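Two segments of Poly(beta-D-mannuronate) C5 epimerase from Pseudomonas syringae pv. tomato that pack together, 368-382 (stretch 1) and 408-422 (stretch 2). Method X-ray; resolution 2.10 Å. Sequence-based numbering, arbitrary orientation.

Stretch 1, residues 368-382: RVRNSVNIKLYENVA
Stretch 2, residues 408-422: PFDAQVSLIMVGGEL

How do the two stretches run together? Strand 375-378 lies beside strand 414-418, parallel at 16° and 4.7 Å between axes, pairing Ile375 with Leu415 and Tyr378 with Val418. Extended backbones let the hydrogen bonds alternate: Ile416 N to Ile375 O (2.9 Å), Leu377 N to Ile416 O (2.8 Å), Val418 N to Leu377 O (3.0 Å), Glu379 N to Val418 O (2.8 Å). The ladder resumes with Glu421 N to Asn380 O and Ala382 N to Glu421 O, both 2.8 Å.

Why is Asn371 the most covered residue, at 84 Å²? Its left-handed backbone (52/37) turns the chain, and its m side chain sits among three neighbours: CB lies 3.5 Å from Asp410 O, OD1 3.3 Å from Ala411 CA, and ND2 4.1 Å from Phe409 CD2. Water 1 joins Asn371 O (2.8 Å) to Asp410 N (2.9 Å).

What do Leu377 and Val418, 74 Å² each, contribute? On one face, Leu377 (m, t) sets CD1 4.1 Å from Met417 CG, burying apolar surface beside Leu415. On the other, the short, branched Val418 (t) sets its CB over one face of the Tyr378 ring (chi1 -82°, chi2 69°), 3.8 Å from the centroid.

How is the break bridged? Glu379 (59/19) bends, and its OE1 accepts from Gly420 N at 3.3 Å. Gly419 and Gly420 have phi 68°; a CB on Gly420 would clash with Asn380 O.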

# COMPACT_ATOMS: atom_id res chain seq x y z
N ARG A 368 6.86 -0.43 -20.55
CA ARG A 368 8.30 -0.61 -20.61
C ARG A 368 8.73 -1.86 -19.83
O ARG A 368 8.29 -2.08 -18.71
CB ARG A 368 9.06 0.63 -20.13
CG ARG A 368 10.58 0.45 -20.16
CD ARG A 368 11.33 1.79 -20.16
NE ARG A 368 11.21 2.53 -18.90
CZ ARG A 368 12.12 2.50 -17.93
NH1 ARG A 368 11.93 3.23 -16.84
NH2 ARG A 368 13.21 1.75 -18.05
N VAL A 369 9.59 -2.67 -20.45
CA VAL A 369 10.05 -3.90 -19.83
C VAL A 369 11.56 -3.92 -19.82
O VAL A 369 12.18 -3.95 -20.88
CB VAL A 369 9.56 -5.14 -20.62
CG1 VAL A 369 10.02 -6.42 -19.95
CG2 VAL A 369 8.03 -5.13 -20.76
N ARG A 370 12.15 -3.91 -18.63
CA ARG A 370 13.61 -3.90 -18.51
C ARG A 370 14.07 -5.18 -17.82
O ARG A 370 13.55 -5.53 -16.76
CB ARG A 370 14.08 -2.67 -17.72
CG ARG A 370 15.61 -2.48 -17.69
CD ARG A 370 16.03 -1.34 -16.76
NE ARG A 370 16.05 -1.73 -15.34
CZ ARG A 370 16.30 -0.89 -14.33
NH1 ARG A 370 16.31 -1.34 -13.09
NH2 ARG A 370 16.54 0.39 -14.57
N ASN A 371 15.03 -5.87 -18.43
CA ASN A 371 15.67 -7.04 -17.82
C ASN A 371 14.69 -8.09 -17.31
O ASN A 371 14.93 -8.69 -16.26
CB ASN A 371 16.58 -6.63 -16.65
CG ASN A 371 17.82 -5.87 -17.10
OD1 ASN A 371 18.30 -6.04 -18.22
ND2 ASN A 371 18.35 -5.03 -16.22
N SER A 372 13.60 -8.29 -18.03
CA SER A 372 12.58 -9.25 -17.62
C SER A 372 12.28 -10.25 -18.73
O SER A 372 12.11 -9.87 -19.89
CB SER A 372 11.28 -8.50 -17.24
OG SER A 372 11.56 -7.46 -16.32
N VAL A 373 12.22 -11.54 -18.39
CA VAL A 373 11.92 -12.56 -19.40
C VAL A 373 10.53 -13.18 -19.22
O VAL A 373 9.95 -13.12 -18.14
CB VAL A 373 12.98 -13.69 -19.42
CG1 VAL A 373 14.33 -13.15 -19.87
CG2 VAL A 373 13.07 -14.38 -18.07
N ASN A 374 10.02 -13.78 -20.30
CA ASN A 374 8.73 -14.47 -20.29
C ASN A 374 7.58 -13.55 -19.90
O ASN A 374 6.69 -13.93 -19.15
CB ASN A 374 8.76 -15.70 -19.38
CG ASN A 374 9.80 -16.71 -19.81
OD1 ASN A 374 10.00 -16.94 -21.00
ND2 ASN A 374 10.47 -17.31 -18.84
N ILE A 375 7.63 -12.33 -20.42
CA ILE A 375 6.55 -11.38 -20.23
C ILE A 375 5.50 -11.63 -21.31
O ILE A 375 5.82 -11.71 -22.49
CB ILE A 375 7.07 -9.94 -20.31
CG1 ILE A 375 8.07 -9.68 -19.17
CG2 ILE A 375 5.92 -8.94 -20.24
CD1 ILE A 375 7.53 -10.05 -17.79
N LYS A 376 4.25 -11.79 -20.89
CA LYS A 376 3.16 -11.99 -21.84
C LYS A 376 2.31 -10.73 -21.94
O LYS A 376 1.77 -10.26 -20.94
CB LYS A 376 2.33 -13.21 -21.47
CG LYS A 376 3.15 -14.50 -21.50
CD LYS A 376 2.34 -15.73 -21.09
CE LYS A 376 3.19 -16.99 -21.19
NZ LYS A 376 2.46 -18.20 -20.71
N LEU A 377 2.21 -10.18 -23.14
CA LEU A 377 1.43 -8.97 -23.38
C LEU A 377 0.26 -9.33 -24.27
O LEU A 377 0.40 -9.42 -25.49
CB LEU A 377 2.29 -7.88 -24.02
CG LEU A 377 3.55 -7.42 -23.26
CD1 LEU A 377 4.24 -6.27 -23.98
CD2 LEU A 377 3.23 -7.01 -21.84
N TYR A 378 -0.89 -9.57 -23.66
CA TYR A 378 -2.06 -10.02 -24.41
C TYR A 378 -3.15 -8.96 -24.45
O TYR A 378 -3.56 -8.43 -23.40
CB TYR A 378 -2.62 -11.32 -23.83
CG TYR A 378 -1.91 -12.59 -24.27
CD1 TYR A 378 -0.62 -12.88 -23.87
CD2 TYR A 378 -2.56 -13.52 -25.10
CE1 TYR A 378 0.03 -14.05 -24.27
CE2 TYR A 378 -1.92 -14.69 -25.51
CZ TYR A 378 -0.63 -14.94 -25.08
OH TYR A 378 0.01 -16.10 -25.49
N GLU A 379 -3.62 -8.64 -25.65
CA GLU A 379 -4.76 -7.76 -25.87
C GLU A 379 -4.59 -6.35 -25.29
O GLU A 379 -5.58 -5.65 -25.09
CB GLU A 379 -6.06 -8.39 -25.34
CG GLU A 379 -6.40 -9.75 -25.95
CD GLU A 379 -6.58 -9.70 -27.46
OE1 GLU A 379 -7.02 -8.66 -27.97
OE2 GLU A 379 -6.27 -10.70 -28.13
N ASN A 380 -3.36 -5.94 -25.01
CA ASN A 380 -3.14 -4.59 -24.51
C ASN A 380 -3.31 -3.53 -25.58
O ASN A 380 -2.99 -3.74 -26.76
CB ASN A 380 -1.76 -4.43 -23.86
CG ASN A 380 -1.60 -5.31 -22.64
OD1 ASN A 380 -2.13 -4.99 -21.57
ND2 ASN A 380 -0.88 -6.41 -22.79
N VAL A 381 -3.84 -2.38 -25.17
CA VAL A 381 -3.95 -1.24 -26.05
C VAL A 381 -3.02 -0.15 -25.53
O VAL A 381 -3.17 0.30 -24.40
CB VAL A 381 -5.38 -0.71 -26.09
CG1 VAL A 381 -5.42 0.59 -26.86
CG2 VAL A 381 -6.33 -1.75 -26.70
N ALA A 382 -2.04 0.24 -26.35
CA ALA A 382 -1.13 1.32 -26.00
C ALA A 382 -1.23 2.40 -27.06
O ALA A 382 -0.79 2.23 -28.19
CB ALA A 382 0.31 0.81 -25.90
N PRO A 408 19.18 -9.82 -6.99
CA PRO A 408 19.91 -10.24 -8.19
C PRO A 408 19.09 -9.98 -9.44
O PRO A 408 17.86 -9.88 -9.38
CB PRO A 408 20.12 -11.74 -7.97
CG PRO A 408 19.07 -12.15 -6.99
CD PRO A 408 18.86 -10.96 -6.10
N PHE A 409 19.77 -9.85 -10.58
CA PHE A 409 19.11 -9.52 -11.83
C PHE A 409 19.84 -10.23 -12.96
O PHE A 409 20.95 -10.70 -12.79
CB PHE A 409 19.17 -8.01 -12.08
CG PHE A 409 20.53 -7.53 -12.53
CD1 PHE A 409 21.54 -7.32 -11.62
CD2 PHE A 409 20.78 -7.31 -13.88
CE1 PHE A 409 22.79 -6.88 -12.03
CE2 PHE A 409 22.02 -6.88 -14.30
CZ PHE A 409 23.03 -6.66 -13.37
N ASP A 410 19.20 -10.28 -14.12
CA ASP A 410 19.85 -10.81 -15.31
C ASP A 410 19.49 -9.96 -16.53
O ASP A 410 18.31 -9.70 -16.81
CB ASP A 410 19.46 -12.27 -15.53
CG ASP A 410 20.16 -12.88 -16.73
OD1 ASP A 410 21.34 -12.54 -16.95
OD2 ASP A 410 19.54 -13.69 -17.44
N ALA A 411 20.52 -9.50 -17.25
CA ALA A 411 20.34 -8.58 -18.36
C ALA A 411 19.81 -9.26 -19.63
O ALA A 411 20.49 -9.30 -20.66
CB ALA A 411 21.65 -7.84 -18.66
N GLN A 412 18.60 -9.80 -19.55
CA GLN A 412 17.94 -10.37 -20.72
C GLN A 412 16.49 -9.92 -20.74
O GLN A 412 15.86 -9.74 -19.69
CB GLN A 412 18.02 -11.90 -20.71
CG GLN A 412 19.43 -12.45 -20.64
CD GLN A 412 19.58 -13.77 -21.36
OE1 GLN A 412 19.58 -13.82 -22.60
NE2 GLN A 412 19.72 -14.85 -20.60
N VAL A 413 15.96 -9.73 -21.95
CA VAL A 413 14.56 -9.37 -22.11
C VAL A 413 13.89 -10.27 -23.14
O VAL A 413 14.43 -10.52 -24.21
CB VAL A 413 14.38 -7.86 -22.45
CG1 VAL A 413 14.90 -7.53 -23.86
CG2 VAL A 413 12.93 -7.43 -22.28
N SER A 414 12.72 -10.81 -22.81
CA SER A 414 11.96 -11.56 -23.80
C SER A 414 10.47 -11.41 -23.56
O SER A 414 10.01 -11.33 -22.42
CB SER A 414 12.35 -13.03 -23.81
OG SER A 414 11.79 -13.69 -22.69
N LEU A 415 9.71 -11.37 -24.64
CA LEU A 415 8.27 -11.29 -24.48
C LEU A 415 7.49 -11.92 -25.62
O LEU A 415 8.03 -12.23 -26.69
CB LEU A 415 7.84 -9.84 -24.23
CG LEU A 415 8.45 -8.74 -25.07
CD1 LEU A 415 7.64 -8.54 -26.33
CD2 LEU A 415 8.53 -7.46 -24.26
N ILE A 416 6.21 -12.13 -25.34
CA ILE A 416 5.26 -12.64 -26.31
C ILE A 416 4.11 -11.64 -26.35
O ILE A 416 3.55 -11.28 -25.32
CB ILE A 416 4.75 -14.03 -25.89
CG1 ILE A 416 5.90 -15.03 -25.94
CG2 ILE A 416 3.62 -14.48 -26.80
CD1 ILE A 416 5.55 -16.42 -25.45
N MET A 417 3.82 -11.14 -27.55
CA MET A 417 2.73 -10.19 -27.72
C MET A 417 1.66 -10.80 -28.61
O MET A 417 1.96 -11.30 -29.70
CB MET A 417 3.23 -8.88 -28.34
CG MET A 417 4.35 -8.21 -27.56
SD MET A 417 4.76 -6.58 -28.22
CE MET A 417 3.12 -5.90 -28.39
N VAL A 418 0.41 -10.79 -28.13
CA VAL A 418 -0.73 -11.33 -28.88
C VAL A 418 -1.88 -10.33 -28.86
O VAL A 418 -2.29 -9.87 -27.80
CB VAL A 418 -1.22 -12.68 -28.29
CG1 VAL A 418 -2.53 -13.14 -28.96
CG2 VAL A 418 -0.16 -13.77 -28.43
N GLY A 419 -2.37 -9.97 -30.04
CA GLY A 419 -3.57 -9.15 -30.13
C GLY A 419 -3.37 -7.73 -29.64
O GLY A 419 -2.24 -7.25 -29.55
N GLY A 420 -4.47 -7.06 -29.32
CA GLY A 420 -4.43 -5.69 -28.87
C GLY A 420 -4.00 -4.72 -29.95
O GLY A 420 -4.01 -5.04 -31.14
N GLU A 421 -3.62 -3.52 -29.53
CA GLU A 421 -3.32 -2.46 -30.49
C GLU A 421 -2.24 -1.50 -29.99
O GLU A 421 -2.23 -1.11 -28.83
CB GLU A 421 -4.61 -1.70 -30.84
CG GLU A 421 -4.37 -0.46 -31.68
CD GLU A 421 -5.64 0.08 -32.32
OE1 GLU A 421 -5.62 1.24 -32.76
OE2 GLU A 421 -6.65 -0.66 -32.39
N LEU A 422 -1.34 -1.12 -30.89
CA LEU A 422 -0.34 -0.11 -30.63
C LEU A 422 -0.51 0.94 -31.69
O LEU A 422 -0.29 0.66 -32.86
CB LEU A 422 1.07 -0.71 -30.78
CG LEU A 422 1.32 -2.02 -30.04
CD1 LEU A 422 2.72 -2.57 -30.32
CD2 LEU A 422 1.09 -1.82 -28.54
O HOH W 1 16.43 -9.58 -14.09
O HOH W 2 12.56 -16.12 -22.40
O HOH W 3 -0.85 -5.26 -27.89